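PDB 3DTZ: putative Chlorite dismutase TA0507 from Thermoplasma acidophilum, which is probably a heme-binding oxidoreductase of the chlorite dismutase family, although its actual reaction remains unestablished. Local coordinates for residues D[63-69]-D[80-86]; D[161-166]-D[213-218]. All coordinates share one frame; numbering follows the deposited sequence. Where two conformers were deposited one is given.

Interaction 1: residues D[63-69]-D[80-86]; sequences GYINFHI and IFWYSSR
Gly63 O is gripped by two donors: Ser85 OG at 2.7 Å, standing above the carbonyl plane, and a water 2.6 Å away. That water accepts from Arg86 N at 2.9 Å, so it closes the open end of this antiparallel beta hairpin, strands 64-72 and 79-85, part of the curled sheet of the chlorite dismutase fold. Ser85 OG is carried there by a first torsion that turns it opposite the main-chain nitrogen (chi1 -179°); the same hydroxyl is also bonded to Asn87 N. Farther in, Ile65 N donates to Ser84 O while Ser84 N donates to Asn66 O. With Ile65 in a helical backbone conformation, this pattern is consistent with a beta bulge.

On the face bearing Asn66 and Trp82, Ser84 OG donates to Asn66 OD1 across a short 2.5 Å, and the hydroxyl also meets Tyr116 OH and Thr26 OG1. Asn66 CG is tucked between its own backbone N and carbonyl carbon (chi1 72°), which sets ND2 over one face of the Trp82 indole, 3.3 Å above the plane and displaced toward the rim. The amide stands almost upright on the ring, the planes 88° apart. Leu132 of helix 128-132 packs against both side chains.

Where His68 pairs with Trp82 the ladder is regular, an antiparallel hydrogen-bonded pair: His68 N reaches Trp82 O at 2.9 Å and Trp82 N returns to His68 O, both bonds nearly along the C=O axis. Tyr64, Phe67, Phe81 and Tyr83 occupy the other face, three of them touching helix 88-102, while the Phe67 ring stacks on Phe58. Phe67 and Phe81 run side by side, pointing the same way, with CE1 of Phe67 3.7 Å from CD1 of Phe81.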
loop_
_atom_site.group_PDB
_atom_site.type_symbol
_atom_site.label_atom_id
_atom_site.label_comp_id
_atom_site.label_asym_id
_atom_site.label_seq_id
_atom_site.Cartn_x
_atom_site.Cartn_y
_atom_site.Cartn_z
ATOM N N GLY D 63 -17.359 -27.257 -19.932
ATOM C CA GLY D 63 -17.920 -26.151 -19.161
ATOM C C GLY D 63 -17.115 -24.854 -19.233
ATOM O O GLY D 63 -17.652 -23.784 -18.919
ATOM N N TYR D 64 -15.838 -24.942 -19.611
ATOM C CA TYR D 64 -15.034 -23.727 -19.816
ATOM C C TYR D 64 -15.236 -23.213 -21.227
ATOM O O TYR D 64 -14.858 -23.870 -22.199
ATOM C CB TYR D 64 -13.550 -23.929 -19.505
ATOM C CG TYR D 64 -13.338 -24.286 -18.045
ATOM C CD1 TYR D 64 -13.627 -23.354 -17.028
ATOM C CD2 TYR D 64 -12.866 -25.538 -17.683
ATOM C CE1 TYR D 64 -13.438 -23.683 -15.683
ATOM C CE2 TYR D 64 -12.690 -25.884 -16.362
ATOM C CZ TYR D 64 -12.975 -24.964 -15.364
ATOM O OH TYR D 64 -12.813 -25.338 -14.052
ATOM N N ILE D 65 -15.822 -22.024 -21.311
ATOM C CA ILE D 65 -16.133 -21.383 -22.588
ATOM C C ILE D 65 -14.854 -20.902 -23.309
ATOM O O ILE D 65 -14.692 -21.116 -24.532
ATOM C CB ILE D 65 -17.169 -20.255 -22.386
ATOM C CG1 ILE D 65 -18.486 -20.887 -21.860
ATOM C CG2 ILE D 65 -17.353 -19.429 -23.707
ATOM C CD1 ILE D 65 -19.574 -19.890 -21.377
ATOM N N ASN D 66 -13.933 -20.304 -22.542
ATOM C CA ASN D 66 -12.625 -19.937 -23.067
ATOM C C ASN D 66 -11.560 -20.052 -21.982
ATOM O O ASN D 66 -11.871 -20.098 -20.767
ATOM C CB ASN D 66 -12.630 -18.533 -23.759
ATOM C CG ASN D 66 -12.750 -17.375 -22.778
ATOM O OD1 ASN D 66 -13.313 -17.509 -21.691
ATOM N ND2 ASN D 66 -12.197 -16.228 -23.158
ATOM N N PHE D 67 -10.315 -20.160 -22.454
ATOM C CA PHE D 67 -9.145 -20.096 -21.565
ATOM C C PHE D 67 -7.983 -19.639 -22.430
ATOM O O PHE D 67 -7.640 -20.285 -23.435
ATOM C CB PHE D 67 -8.808 -21.467 -20.964
ATOM C CG PHE D 67 -7.475 -21.484 -20.287
ATOM C CD1 PHE D 67 -7.299 -20.770 -19.099
ATOM C CD2 PHE D 67 -6.387 -22.117 -20.871
ATOM C CE1 PHE D 67 -6.045 -20.733 -18.449
ATOM C CE2 PHE D 67 -5.123 -22.097 -20.236
ATOM C CZ PHE D 67 -4.961 -21.413 -19.040
ATOM N N HIS D 68 -7.397 -18.508 -22.066
ATOM C CA HIS D 68 -6.251 -17.975 -22.814
ATOM C C HIS D 68 -5.150 -17.550 -21.833
ATOM O O HIS D 68 -5.449 -17.082 -20.742
ATOM C CB HIS D 68 -6.672 -16.785 -23.683
ATOM C CG HIS D 68 -7.792 -17.103 -24.634
ATOM N ND1 HIS D 68 -7.690 -18.086 -25.593
ATOM C CD2 HIS D 68 -9.022 -16.553 -24.789
ATOM C CE1 HIS D 68 -8.827 -18.161 -26.271
ATOM N NE2 HIS D 68 -9.653 -17.246 -25.795
ATOM N N ILE D 69 -3.905 -17.674 -22.272
ATOM C CA ILE D 69 -2.745 -17.276 -21.465
ATOM C C ILE D 69 -2.090 -16.074 -22.176
ATOM O O ILE D 69 -2.045 -16.062 -23.408
ATOM C CB ILE D 69 -1.721 -18.448 -21.326
ATOM C CG1 ILE D 69 -2.432 -19.709 -20.810
ATOM C CG2 ILE D 69 -0.621 -18.023 -20.330
ATOM C CD1 ILE D 69 -1.599 -20.982 -20.871
ATOM N N ILE D 80 -0.635 -13.867 -17.419
ATOM C CA ILE D 80 -2.041 -13.528 -17.136
ATOM C C ILE D 80 -2.888 -14.652 -17.710
ATOM O O ILE D 80 -2.617 -15.120 -18.811
ATOM C CB ILE D 80 -2.449 -12.209 -17.838
ATOM C CG1 ILE D 80 -1.526 -11.062 -17.407
ATOM C CG2 ILE D 80 -3.951 -11.856 -17.548
ATOM C CD1 ILE D 80 -1.412 -9.890 -18.476
ATOM N N PHE D 81 -3.881 -15.094 -16.936
ATOM C CA PHE D 81 -4.840 -16.121 -17.332
ATOM C C PHE D 81 -6.226 -15.479 -17.437
ATOM O O PHE D 81 -6.617 -14.700 -16.576
ATOM C CB PHE D 81 -4.908 -17.214 -16.229
ATOM C CG PHE D 81 -3.621 -17.981 -16.051
ATOM C CD1 PHE D 81 -3.208 -18.897 -17.033
ATOM C CD2 PHE D 81 -2.811 -17.783 -14.929
ATOM C CE1 PHE D 81 -2.012 -19.614 -16.897
ATOM C CE2 PHE D 81 -1.592 -18.492 -14.787
ATOM C CZ PHE D 81 -1.214 -19.425 -15.767
ATOM N N TRP D 82 -6.982 -15.846 -18.457
ATOM C CA TRP D 82 -8.366 -15.400 -18.594
ATOM C C TRP D 82 -9.231 -16.630 -18.926
ATOM O O TRP D 82 -8.914 -17.365 -19.837
ATOM C CB TRP D 82 -8.461 -14.370 -19.715
ATOM C CG TRP D 82 -9.847 -13.934 -20.093
ATOM C CD1 TRP D 82 -10.939 -13.774 -19.249
ATOM C CD2 TRP D 82 -10.295 -13.581 -21.408
ATOM N NE1 TRP D 82 -12.040 -13.356 -19.986
ATOM C CE2 TRP D 82 -11.669 -13.214 -21.304
ATOM C CE3 TRP D 82 -9.661 -13.520 -22.674
ATOM C CZ2 TRP D 82 -12.426 -12.780 -22.418
ATOM C CZ3 TRP D 82 -10.414 -13.094 -23.792
ATOM C CH2 TRP D 82 -11.802 -12.758 -23.657
ATOM N N TYR D 83 -10.316 -16.850 -18.186
ATOM C CA TYR D 83 -11.223 -17.973 -18.531
ATOM C C TYR D 83 -12.650 -17.634 -18.123
ATOM O O TYR D 83 -12.854 -16.764 -17.245
ATOM C CB TYR D 83 -10.789 -19.287 -17.850
ATOM C CG TYR D 83 -10.575 -19.177 -16.369
ATOM C CD1 TYR D 83 -11.626 -19.368 -15.467
ATOM C CD2 TYR D 83 -9.320 -18.807 -15.862
ATOM C CE1 TYR D 83 -11.399 -19.239 -14.069
ATOM C CE2 TYR D 83 -9.095 -18.679 -14.514
ATOM C CZ TYR D 83 -10.127 -18.896 -13.627
ATOM O OH TYR D 83 -9.860 -18.727 -12.290
ATOM N N SER D 84 -13.608 -18.356 -18.707
ATOM C CA SER D 84 -15.041 -18.067 -18.525
ATOM C C SER D 84 -15.854 -19.361 -18.458
ATOM O O SER D 84 -15.486 -20.342 -19.082
ATOM C CB SER D 84 -15.567 -17.188 -19.666
ATOM O OG SER D 84 -14.649 -16.153 -20.009
ATOM N N SER D 85 -16.971 -19.334 -17.726
ATOM C CA SER D 85 -17.874 -20.491 -17.596
ATOM C C SER D 85 -19.208 -20.026 -17.021
ATOM O O SER D 85 -19.237 -19.088 -16.250
ATOM C CB SER D 85 -17.310 -21.523 -16.606
ATOM O OG SER D 85 -18.188 -22.666 -16.492
ATOM N N ARG D 86 -20.298 -20.698 -17.389
ATOM C CA ARG D 86 -21.583 -20.455 -16.739
ATOM C C ARG D 86 -21.643 -21.109 -15.367
ATOM O O ARG D 86 -22.533 -20.794 -14.579
ATOM C CB ARG D 86 -22.753 -20.940 -17.613
ATOM C CG ARG D 86 -22.958 -20.081 -18.847
ATOM C CD ARG D 86 -24.264 -20.377 -19.572
ATOM N NE ARG D 86 -24.472 -19.369 -20.612
ATOM C CZ ARG D 86 -24.044 -19.461 -21.870
ATOM N NH1 ARG D 86 -23.393 -20.544 -22.298
ATOM N NH2 ARG D 86 -24.286 -18.459 -22.721
HETATM O O HOH W 1 -20.144 -22.975 -19.242
#

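Interaction 2: residues D[161-166]-D[213-218]; sequences EIMHEH and LREARA
Arg217 and Glu161 meet obliquely, their guanidinium and carboxylate planes 47° apart, and the salt bridge is made by one bond, Arg217 NH2 to Glu161 OE2 at 2.9 Å. The oxygen is met on its anti side and the bond is tilted from both planes. Beneath the guanidinium lies Ile162, whose CG1 sits 3.6 Å from the plane over one face, toward the rim. A bend in the arginine chain at chi3 (-81°) folds the charged group back over the helix. Glu165 crosses Arg217 at about a right angle, and its OE1 spends its syn lone pair on the backbone, accepting from Arg217 N at 3.1 Å; the charge pairing with NE is long. With an alanine in place of Arg217, Glu161 would probably be left without its charged mate and the side of Ile162 on which the guanidinium lies would be uncovered.

In this member of the chlorite dismutase family these contacts fasten helix 156-172 to the loop that leaves helix 203-213 through a type I turn, Leu213 to Ala216. On that turn, Arg214 makes a salt bridge with Glu193 of a neighbouring subunit. A water joins the two backbones, donating to Ile162 O and to Glu165 OE1 (2.6 Å) while accepting from Ala218 N (2.7 Å). Close by, Ile162 CG2 packs against Ala218, 3.6 Å from its CA.

His166 and Leu213 cross at about a right angle: CD2 of Leu213 lies over one face of the imidazole, and Ala216 CB comes to its edge. In the ring plane, 2.7 Å from His166 ND1, a second water donates to Leu213 O.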
loop_
_atom_site.group_PDB
_atom_site.type_symbol
_atom_site.label_atom_id
_atom_site.label_comp_id
_atom_site.label_asym_id
_atom_site.label_seq_id
_atom_site.Cartn_x
_atom_site.Cartn_y
_atom_site.Cartn_z
ATOM N N GLU D 161 -28.370 8.662 -21.518
ATOM C CA GLU D 161 -27.913 9.711 -22.426
ATOM C C GLU D 161 -26.392 9.874 -22.345
ATOM O O GLU D 161 -25.713 9.914 -23.375
ATOM C CB GLU D 161 -28.614 11.031 -22.101
ATOM C CG GLU D 161 -28.076 12.234 -22.854
ATOM C CD GLU D 161 -28.565 13.545 -22.273
ATOM O OE1 GLU D 161 -29.691 13.577 -21.722
ATOM O OE2 GLU D 161 -27.825 14.550 -22.374
ATOM N N ILE D 162 -25.870 9.962 -21.123
ATOM C CA ILE D 162 -24.433 10.056 -20.914
ATOM C C ILE D 162 -23.739 8.847 -21.558
ATOM O O ILE D 162 -22.760 9.008 -22.289
ATOM C CB ILE D 162 -24.069 10.179 -19.418
ATOM C CG1 ILE D 162 -24.545 11.523 -18.868
ATOM C CG2 ILE D 162 -22.550 10.034 -19.220
ATOM C CD1 ILE D 162 -24.817 11.521 -17.376
HETATM N N MSE D 163 -24.273 7.652 -21.314
HETATM C CA MSE D 163 -23.699 6.433 -21.881
HETATM C C MSE D 163 -23.843 6.334 -23.389
HETATM O O MSE D 163 -22.953 5.815 -24.061
HETATM C CB MSE D 163 -24.249 5.177 -21.192
HETATM C CG MSE D 163 -23.872 5.084 -19.721
HETATM SE SE MSE D 163 -21.923 5.316 -19.406
HETATM C CE MSE D 163 -21.323 3.845 -20.561
ATOM N N HIS D 164 -24.953 6.827 -23.934
ATOM C CA HIS D 164 -25.128 6.811 -25.387
ATOM C C HIS D 164 -24.037 7.622 -26.080
ATOM O O HIS D 164 -23.498 7.191 -27.104
ATOM C CB HIS D 164 -26.516 7.318 -25.790
ATOM C CG HIS D 164 -26.703 7.455 -27.270
ATOM N ND1 HIS D 164 -26.371 8.603 -27.962
ATOM C CD2 HIS D 164 -27.189 6.590 -28.192
ATOM C CE1 HIS D 164 -26.647 8.439 -29.244
ATOM N NE2 HIS D 164 -27.145 7.227 -29.410
ATOM N N GLU D 165 -23.709 8.780 -25.505
ATOM C CA GLU D 165 -22.672 9.666 -26.036
ATOM C C GLU D 165 -21.338 8.943 -26.111
ATOM O O GLU D 165 -20.607 9.076 -27.095
ATOM C CB GLU D 165 -22.513 10.914 -25.162
ATOM C CG GLU D 165 -21.576 11.976 -25.784
ATOM C CD GLU D 165 -20.881 12.884 -24.767
ATOM O OE1 GLU D 165 -20.437 12.398 -23.708
ATOM O OE2 GLU D 165 -20.766 14.103 -25.042
ATOM N N HIS D 166 -21.033 8.177 -25.058
ATOM C CA HIS D 166 -19.779 7.420 -24.952
ATOM C C HIS D 166 -19.710 6.321 -26.000
ATOM O O HIS D 166 -18.701 6.185 -26.702
ATOM C CB HIS D 166 -19.656 6.829 -23.552
ATOM C CG HIS D 166 -18.578 5.797 -23.420
ATOM N ND1 HIS D 166 -17.307 6.100 -22.983
ATOM C CD2 HIS D 166 -18.582 4.465 -23.673
ATOM C CE1 HIS D 166 -16.575 5.000 -22.967
ATOM N NE2 HIS D 166 -17.322 3.995 -23.390
ATOM N N LEU D 213 -11.744 8.858 -25.934
ATOM C CA LEU D 213 -12.877 8.656 -25.038
ATOM C C LEU D 213 -12.777 9.418 -23.721
ATOM O O LEU D 213 -13.772 9.517 -22.987
ATOM C CB LEU D 213 -13.131 7.163 -24.815
ATOM C CG LEU D 213 -13.664 6.380 -26.019
ATOM C CD1 LEU D 213 -13.627 4.896 -25.727
ATOM C CD2 LEU D 213 -15.104 6.815 -26.363
ATOM N N ARG D 214 -11.601 9.994 -23.436
ATOM C CA ARG D 214 -11.462 10.916 -22.298
ATOM C C ARG D 214 -12.351 12.147 -22.498
ATOM O O ARG D 214 -12.605 12.907 -21.551
ATOM C CB ARG D 214 -9.998 11.372 -22.083
ATOM C CG ARG D 214 -9.033 10.291 -21.561
ATOM C CD ARG D 214 -9.467 9.806 -20.200
ATOM N NE ARG D 214 -8.432 9.151 -19.382
ATOM C CZ ARG D 214 -8.255 7.831 -19.247
ATOM N NH1 ARG D 214 -9.006 6.960 -19.916
ATOM N NH2 ARG D 214 -7.292 7.365 -18.437
ATOM N N GLU D 215 -12.808 12.333 -23.739
ATOM C CA GLU D 215 -13.606 13.502 -24.119
ATOM C C GLU D 215 -15.102 13.311 -23.824
ATOM O O GLU D 215 -15.884 14.270 -23.936
ATOM C CB GLU D 215 -13.357 13.882 -25.597
ATOM C CG GLU D 215 -11.903 14.355 -25.856
ATOM C CD GLU D 215 -11.591 14.661 -27.320
ATOM O OE1 GLU D 215 -12.509 15.009 -28.093
ATOM O OE2 GLU D 215 -10.401 14.557 -27.698
ATOM N N ALA D 216 -15.483 12.087 -23.436
ATOM C CA ALA D 216 -16.865 11.765 -23.052
ATOM C C ALA D 216 -17.212 12.219 -21.624
ATOM O O ALA D 216 -16.404 12.064 -20.703
ATOM C CB ALA D 216 -17.115 10.278 -23.203
ATOM N N ARG D 217 -18.416 12.775 -21.453
ATOM C CA ARG D 217 -18.934 13.190 -20.150
ATOM C C ARG D 217 -18.910 12.051 -19.109
ATOM O O ARG D 217 -18.747 12.307 -17.903
ATOM C CB ARG D 217 -20.383 13.710 -20.272
ATOM C CG ARG D 217 -20.582 14.955 -21.121
ATOM C CD ARG D 217 -22.026 15.494 -20.947
ATOM N NE ARG D 217 -22.997 14.763 -21.772
ATOM C CZ ARG D 217 -24.261 14.508 -21.432
ATOM N NH1 ARG D 217 -24.744 14.899 -20.259
ATOM N NH2 ARG D 217 -25.053 13.845 -22.271
ATOM N N ALA D 218 -19.083 10.816 -19.586
ATOM C CA ALA D 218 -19.039 9.602 -18.732
ATOM C C ALA D 218 -17.823 9.588 -17.802
ATOM O O ALA D 218 -17.919 9.153 -16.653
ATOM C CB ALA D 218 -19.076 8.337 -19.594
HETATM O O HOH W 2 -20.341 10.512 -21.900
HETATM O O HOH W 3 -18.444 15.226 -23.994
HETATM O O HOH W 4 -15.558 7.705 -21.620
#

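How the interactions relate
From the N terminus, the chain first passes through 63-69 and, after ten residues, the strand ends and the turn between them, returns as 80-86; interaction 1 thus closes a short hairpin. Only later does helix 156-172 bring in 161-166, and interaction 2 closes a much longer loop when 213-218 arrives, with two strands and helix 203-213 in between. The two contacts follow in series, neither nested nor crossed. The centres of interactions 1 and 2 lie about 30 Å apart, on opposite sides of the chain's centre. The nearest atoms of interactions 1 and 2 are about 18 Å apart. Interaction 1 knits neighbouring strands within the sheet, whereas interaction 2 ties an outlying helix to a loop beside another subunit.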